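PDB 2XDB: endoribonuclease ToxN from Pectobacterium atrosepticum, which cleaves RNA as the toxin of a type III toxin-antitoxin system for antiviral defence and binds a single repeat of its antitoxin RNA, ToxI. Local coordinates for residues Met1-Ile11 with Pro32-Leu40. Residues are numbered along the deposited sequence; the frame is centred on the assembly and turned at random.
With SO4 (sulfate ion), chain D.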
ATOM      1  N   MET A   1       3.654   3.232  11.144  1.00 51.25           N
ATOM      2  CA  MET A   1       3.236   2.342  10.061  1.00 50.18           C
ATOM      3  C   MET A   1       3.885   0.950  10.120  1.00 48.44           C
ATOM      4  O   MET A   1       5.021   0.803  10.554  1.00 47.64           O
ATOM      5  CB  MET A   1       3.461   3.025   8.709  1.00 36.94           C
ATOM      6  CG  MET A   1       2.504   4.213   8.515  1.00 32.26           C
ATOM      7  SD  MET A   1       2.766   4.968   6.925  1.00 52.55           S
ATOM      8  CE  MET A   1       1.824   6.470   7.083  1.00 38.13           C
ATOM      9  N   LYS A   2       3.150  -0.075   9.696  1.00 48.34           N
ATOM     10  CA  LYS A   2       3.654  -1.444   9.797  1.00 41.71           C
ATOM     11  C   LYS A   2       3.272  -2.286   8.592  1.00 48.18           C
ATOM     12  O   LYS A   2       2.436  -1.879   7.787  1.00 50.78           O
ATOM     13  CB  LYS A   2       3.155  -2.097  11.081  1.00 34.54           C
ATOM     14  CG  LYS A   2       3.644  -1.409  12.331  1.00 38.36           C
ATOM     15  CD  LYS A   2       3.324  -2.234  13.566  1.00 50.38           C
ATOM     16  CE  LYS A   2       3.817  -1.552  14.835  1.00 57.84           C
ATOM     17  NZ  LYS A   2       5.098  -0.828  14.593  1.00 65.27           N
ATOM     18  N   PHE A   3       3.888  -3.461   8.460  1.00 45.35           N
ATOM     19  CA  PHE A   3       3.615  -4.322   7.313  1.00 41.97           C
ATOM     20  C   PHE A   3       2.419  -5.225   7.572  1.00 48.42           C
ATOM     21  O   PHE A   3       2.338  -5.852   8.634  1.00 48.61           O
ATOM     22  CB  PHE A   3       4.842  -5.162   6.961  1.00 40.88           C
ATOM     23  CG  PHE A   3       6.018  -4.353   6.558  1.00 42.61           C
ATOM     24  CD1 PHE A   3       6.070  -3.763   5.322  1.00 42.93           C
ATOM     25  CD2 PHE A   3       7.076  -4.168   7.424  1.00 48.12           C
ATOM     26  CE1 PHE A   3       7.156  -3.000   4.956  1.00 43.03           C
ATOM     27  CE2 PHE A   3       8.166  -3.413   7.059  1.00 41.69           C
ATOM     28  CZ  PHE A   3       8.203  -2.828   5.824  1.00 40.91           C
ATOM     29  N   TYR A   4       1.509  -5.296   6.594  1.00 46.34           N
ATOM     30  CA  TYR A   4       0.320  -6.152   6.669  1.00 43.73           C
ATOM     31  C   TYR A   4       0.202  -7.093   5.484  1.00 46.68           C
ATOM     32  O   TYR A   4       0.761  -6.842   4.422  1.00 51.96           O
ATOM     33  CB  TYR A   4      -0.944  -5.313   6.668  1.00 39.49           C
ATOM     34  CG  TYR A   4      -1.162  -4.501   7.903  1.00 38.12           C
ATOM     35  CD1 TYR A   4      -2.068  -4.910   8.866  1.00 37.80           C
ATOM     36  CD2 TYR A   4      -0.483  -3.307   8.102  1.00 41.00           C
ATOM     37  CE1 TYR A   4      -2.280  -4.171  10.002  1.00 39.29           C
ATOM     38  CE2 TYR A   4      -0.689  -2.553   9.234  1.00 39.39           C
ATOM     39  CZ  TYR A   4      -1.582  -2.993  10.181  1.00 43.83           C
ATOM     40  OH  TYR A   4      -1.789  -2.249  11.309  1.00 48.25           O
ATOM     41  N   THR A   5      -0.540  -8.176   5.675  1.00 44.54           N
ATOM     42  CA  THR A   5      -1.091  -8.926   4.556  1.00 47.73           C
ATOM     43  C   THR A   5      -2.597  -8.784   4.649  1.00 49.63           C
ATOM     44  O   THR A   5      -3.134  -8.432   5.707  1.00 55.18           O
ATOM     45  CB  THR A   5      -0.727 -10.416   4.580  1.00 51.59           C
ATOM     46  OG1 THR A   5      -1.263 -11.036   5.757  1.00 53.37           O
ATOM     47  CG2 THR A   5       0.765 -10.586   4.557  1.00 53.91           C
ATOM     48  N   ILE A   6      -3.275  -9.032   3.539  1.00 40.94           N
ATOM     49  CA  ILE A   6      -4.722  -8.918   3.496  1.00 46.55           C
ATOM     50  C   ILE A   6      -5.267 -10.230   2.940  1.00 51.71           C
ATOM     51  O   ILE A   6      -4.624 -10.853   2.091  1.00 57.31           O
ATOM     52  CB  ILE A   6      -5.148  -7.712   2.638  1.00 42.16           C
ATOM     53  CG1 ILE A   6      -4.639  -6.426   3.281  1.00 44.59           C
ATOM     54  CG2 ILE A   6      -6.657  -7.647   2.474  1.00 44.53           C
ATOM     55  CD1 ILE A   6      -4.776  -5.188   2.405  1.00 47.72           C
ATOM     56  N   SER A   7      -6.423 -10.672   3.431  1.00 45.49           N
ATOM     57  CA  SER A   7      -6.973 -11.952   2.988  1.00 53.33           C
ATOM     58  C   SER A   7      -7.456 -11.878   1.541  1.00 51.85           C
ATOM     59  O   SER A   7      -7.916 -10.837   1.090  1.00 52.19           O
ATOM     60  CB  SER A   7      -8.105 -12.407   3.910  1.00 54.96           C
ATOM     61  OG  SER A   7      -9.296 -11.701   3.637  1.00 56.95           O
ATOM     62  N   SER A   8      -7.352 -12.983   0.815  1.00 52.51           N
ATOM     63  CA  SER A   8      -7.728 -12.996  -0.595  1.00 54.46           C
ATOM     64  C   SER A   8      -9.206 -12.771  -0.778  1.00 56.29           C
ATOM     65  O   SER A   8      -9.624 -12.070  -1.696  1.00 58.68           O
ATOM     66  CB  SER A   8      -7.357 -14.320  -1.224  1.00 51.85           C
ATOM     67  OG  SER A   8      -6.304 -14.887  -0.477  1.00 68.21           O
ATOM     68  N   LYS A   9      -9.995 -13.376   0.099  1.00 53.73           N
ATOM     69  CA  LYS A   9     -11.443 -13.282   0.008  1.00 57.11           C
ATOM     70  C   LYS A   9     -11.855 -11.813  -0.040  1.00 54.74           C
ATOM     71  O   LYS A   9     -12.645 -11.412  -0.893  1.00 54.41           O
ATOM     72  CB  LYS A   9     -12.104 -14.017   1.180  1.00 68.00           C
ATOM     73  CG  LYS A   9     -11.354 -15.281   1.600  1.00 86.11           C
ATOM     74  CD  LYS A   9     -10.040 -14.928   2.332  1.00 95.46           C
ATOM     75  CE  LYS A   9      -8.977 -16.030   2.237  1.00 92.19           C
ATOM     76  NZ  LYS A   9      -7.764 -15.699   3.041  1.00 83.29           N
ATOM     77  N   TYR A  10     -11.285 -11.016   0.862  1.00 51.11           N
ATOM     78  CA  TYR A  10     -11.529  -9.581   0.902  1.00 45.77           C
ATOM     79  C   TYR A  10     -11.056  -8.874  -0.371  1.00 47.64           C
ATOM     80  O   TYR A  10     -11.786  -8.071  -0.950  1.00 57.43           O
ATOM     81  CB  TYR A  10     -10.861  -8.955   2.128  1.00 45.41           C
ATOM     82  CG  TYR A  10     -11.245  -7.513   2.344  1.00 46.04           C
ATOM     83  CD1 TYR A  10     -12.522  -7.173   2.754  1.00 47.72           C
ATOM     84  CD2 TYR A  10     -10.334  -6.491   2.136  1.00 49.83           C
ATOM     85  CE1 TYR A  10     -12.878  -5.857   2.950  1.00 51.29           C
ATOM     86  CE2 TYR A  10     -10.680  -5.171   2.339  1.00 46.85           C
ATOM     87  CZ  TYR A  10     -11.951  -4.859   2.737  1.00 52.28           C
ATOM     88  OH  TYR A  10     -12.305  -3.547   2.933  1.00 54.70           O
ATOM     89  N   ILE A  11      -9.836  -9.160  -0.810  1.00 42.34           N
ATOM     90  CA  ILE A  11      -9.349  -8.577  -2.052  1.00 41.01           C
ATOM     91  C   ILE A  11     -10.277  -8.940  -3.218  1.00 52.56           C
ATOM     92  O   ILE A  11     -10.630  -8.088  -4.041  1.00 55.95           O
ATOM     93  CB  ILE A  11      -7.943  -9.056  -2.389  1.00 40.54           C
ATOM     94  CG1 ILE A  11      -6.927  -8.500  -1.396  1.00 43.16           C
ATOM     95  CG2 ILE A  11      -7.571  -8.620  -3.792  1.00 40.79           C
ATOM     96  CD1 ILE A  11      -6.666  -7.027  -1.543  1.00 41.99           C
ATOM     97  N   PRO A  32       3.847 -13.350   0.282  1.00 52.26           N
ATOM     98  CA  PRO A  32       2.529 -12.744   0.070  1.00 52.01           C
ATOM     99  C   PRO A  32       2.676 -11.248  -0.150  1.00 51.00           C
ATOM    100  O   PRO A  32       3.592 -10.653   0.416  1.00 51.17           O
ATOM    101  CB  PRO A  32       1.801 -13.010   1.393  1.00 51.21           C
ATOM    102  CG  PRO A  32       2.878 -13.186   2.389  1.00 50.77           C
ATOM    103  CD  PRO A  32       4.020 -13.833   1.659  1.00 48.98           C
ATOM    104  N   LYS A  33       1.805 -10.660  -0.965  1.00 49.95           N
ATOM    105  CA  LYS A  33       1.825  -9.218  -1.198  1.00 46.95           C
ATOM    106  C   LYS A  33       1.766  -8.502   0.125  1.00 50.22           C
ATOM    107  O   LYS A  33       0.883  -8.785   0.930  1.00 54.27           O
ATOM    108  CB  LYS A  33       0.616  -8.794  -2.027  1.00 45.37           C
ATOM    109  CG  LYS A  33       0.963  -7.912  -3.211  1.00 43.73           C
ATOM    110  CD  LYS A  33       0.731  -6.467  -2.912  1.00 48.25           C
ATOM    111  CE  LYS A  33       0.621  -5.690  -4.200  1.00 50.56           C
ATOM    112  NZ  LYS A  33       1.854  -5.848  -4.989  1.00 51.01           N
ATOM    113  N   ALA A  34       2.692  -7.574   0.349  1.00 49.72           N
ATOM    114  CA  ALA A  34       2.710  -6.799   1.590  1.00 50.29           C
ATOM    115  C   ALA A  34       2.163  -5.389   1.405  1.00 47.69           C
ATOM    116  O   ALA A  34       2.416  -4.750   0.381  1.00 51.94           O
ATOM    117  CB  ALA A  34       4.117  -6.734   2.150  1.00 53.90           C
ATOM    118  N   PHE A  35       1.425  -4.912   2.410  1.00 44.77           N
ATOM    119  CA  PHE A  35       0.901  -3.546   2.435  1.00 36.05           C
ATOM    120  C   PHE A  35       1.516  -2.738   3.579  1.00 40.91           C
ATOM    121  O   PHE A  35       2.084  -3.323   4.506  1.00 48.14           O
ATOM    122  CB  PHE A  35      -0.614  -3.567   2.571  1.00 38.98           C
ATOM    123  CG  PHE A  35      -1.319  -4.243   1.438  1.00 43.45           C
ATOM    124  CD1 PHE A  35      -2.075  -3.513   0.542  1.00 45.18           C
ATOM    125  CD2 PHE A  35      -1.238  -5.622   1.272  1.00 46.97           C
ATOM    126  CE1 PHE A  35      -2.740  -4.144  -0.511  1.00 43.70           C
ATOM    127  CE2 PHE A  35      -1.895  -6.253   0.232  1.00 41.71           C
ATOM    128  CZ  PHE A  35      -2.645  -5.513  -0.661  1.00 41.41           C
ATOM    129  N   ILE A  36       1.398  -1.404   3.517  1.00 39.11           N
ATOM    130  CA  ILE A  36       1.918  -0.506   4.564  1.00 39.32           C
ATOM    131  C   ILE A  36       0.853   0.106   5.488  1.00 46.38           C
ATOM    132  O   ILE A  36      -0.209   0.533   5.043  1.00 42.33           O
ATOM    133  CB  ILE A  36       2.787   0.622   3.996  1.00 47.22           C
ATOM    134  CG1 ILE A  36       3.815   0.035   3.073  1.00 65.99           C
ATOM    135  CG2 ILE A  36       3.615   1.255   5.105  1.00 45.30           C
ATOM    136  CD1 ILE A  36       4.821  -0.755   3.856  1.00 77.90           C
ATOM    137  N   GLY A  37       1.238   0.230   6.759  1.00 59.97           N
ATOM    138  CA  GLY A  37       0.358   0.214   7.914  1.00 55.31           C
ATOM    139  C   GLY A  37      -0.414   1.425   8.355  1.00 50.16           C
ATOM    140  O   GLY A  37      -0.179   1.990   9.399  1.00 59.11           O
ATOM    141  N   ILE A  38      -1.415   1.757   7.578  1.00 48.81           N
ATOM    142  CA  ILE A  38      -2.335   2.839   7.874  1.00 39.94           C
ATOM    143  C   ILE A  38      -1.778   4.165   7.492  1.00 49.13           C
ATOM    144  O   ILE A  38      -1.231   4.940   8.272  1.00 53.70           O
ATOM    145  CB  ILE A  38      -2.932   2.841   9.224  1.00 32.58           C
ATOM    146  CG1 ILE A  38      -3.580   1.489   9.484  1.00 39.43           C
ATOM    147  CG2 ILE A  38      -4.082   3.821   9.191  1.00 32.48           C
ATOM    148  CD1 ILE A  38      -4.845   1.627  10.280  1.00 44.94           C
ATOM    149  N   VAL A  39      -2.001   4.388   6.220  1.00 45.98           N
ATOM    150  CA  VAL A  39      -1.363   5.370   5.447  1.00 35.26           C
ATOM    151  C   VAL A  39      -2.296   6.578   5.509  1.00 43.35           C
ATOM    152  O   VAL A  39      -1.853   7.723   5.432  1.00 52.23           O
ATOM    153  CB  VAL A  39      -1.228   4.730   4.069  1.00 37.44           C
ATOM    154  CG1 VAL A  39      -2.330   5.188   3.109  1.00 36.06           C
ATOM    155  CG2 VAL A  39       0.172   4.887   3.534  1.00 43.89           C
ATOM    156  N   LEU A  40      -3.587   6.303   5.707  1.00 38.95           N
ATOM    157  CA  LEU A  40      -4.620   7.326   5.868  1.00 39.25           C
ATOM    158  C   LEU A  40      -5.755   6.785   6.716  1.00 47.64           C
ATOM    159  O   LEU A  40      -6.231   5.665   6.503  1.00 54.22           O
ATOM    160  CB  LEU A  40      -5.220   7.716   4.515  1.00 37.55           C
ATOM    161  CG  LEU A  40      -5.719   9.138   4.280  1.00 42.92           C
ATOM    162  CD1 LEU A  40      -6.776   9.156   3.199  1.00 40.60           C
ATOM    163  CD2 LEU A  40      -6.277   9.697   5.535  1.00 54.07           C
TER
HETATM  164  S   SO4 D1164       2.097   1.949  14.208  1.00140.96           S
HETATM  165  O1  SO4 D1164       3.473   1.626  13.831  1.00140.63           O
HETATM  166  O2  SO4 D1164       1.987   3.386  14.440  1.00142.13           O
HETATM  167  O3  SO4 D1164       1.180   1.554  13.142  1.00137.89           O
HETATM  168  O4  SO4 D1164       1.752   1.230  15.431  1.00142.87           O
HETATM  169  O   HOH W   1      -1.838  -9.558   1.178  1.00 49.37           O
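Pro32 and Thr5 meet at one end of the pairing between segments 1-11 and 32-40, where CG2 of Thr5 rests against the proline ring. The carbonyl O of Lys33 is joined to Ile6 N by a water that accepts from the amide and donates to the carbonyl, each leg 2.8 Å long. Phe35 then forms the antiparallel hydrogen-bonded pair with Tyr4, Tyr4 N to Phe35 O and Phe35 N to Tyr4 O both measuring 2.9 Å, with N-H...O angles of 165° and 171°. On the face shared by Tyr4 and Phe35, Ile6 sends its CD1 methyl over the middle of the Phe35 ring, 3.5 Å from the centroid, a CH-pi contact over the ring face. An extended chi2 of 170° carries that methyl out over the ring, while Ile11 CD1 from the following helix comes near CZ of Phe35. Ile36, in the non-hydrogen-bonded pair with Phe3, faces the other side of the sheet; its CD1 lies against Phe3 CE1, the two side chains running side by side, and Leu51 of strand 45-52 touches both. At Gly37 the chain makes an inverse gamma turn, and the Tyr4 ring brings its CE2 edge up to the glycine CA. Beyond the corner, the extended side chain of Met1 lays CE against Val39, and Ile128 of helix 125-140 touches both residues. Met1 N and Lys2 NZ, both of segment 1-11, donate hydrogen bonds to one oxygen of a sulfate probably from the crystallisation liquor, apart from the join itself. The pairing illustrates how a short strand is held in an antiparallel sheet: one hydrogen-bonded pair supplies the direct backbone bonds, a water replaces a bond further along, and apolar side chains cover both faces.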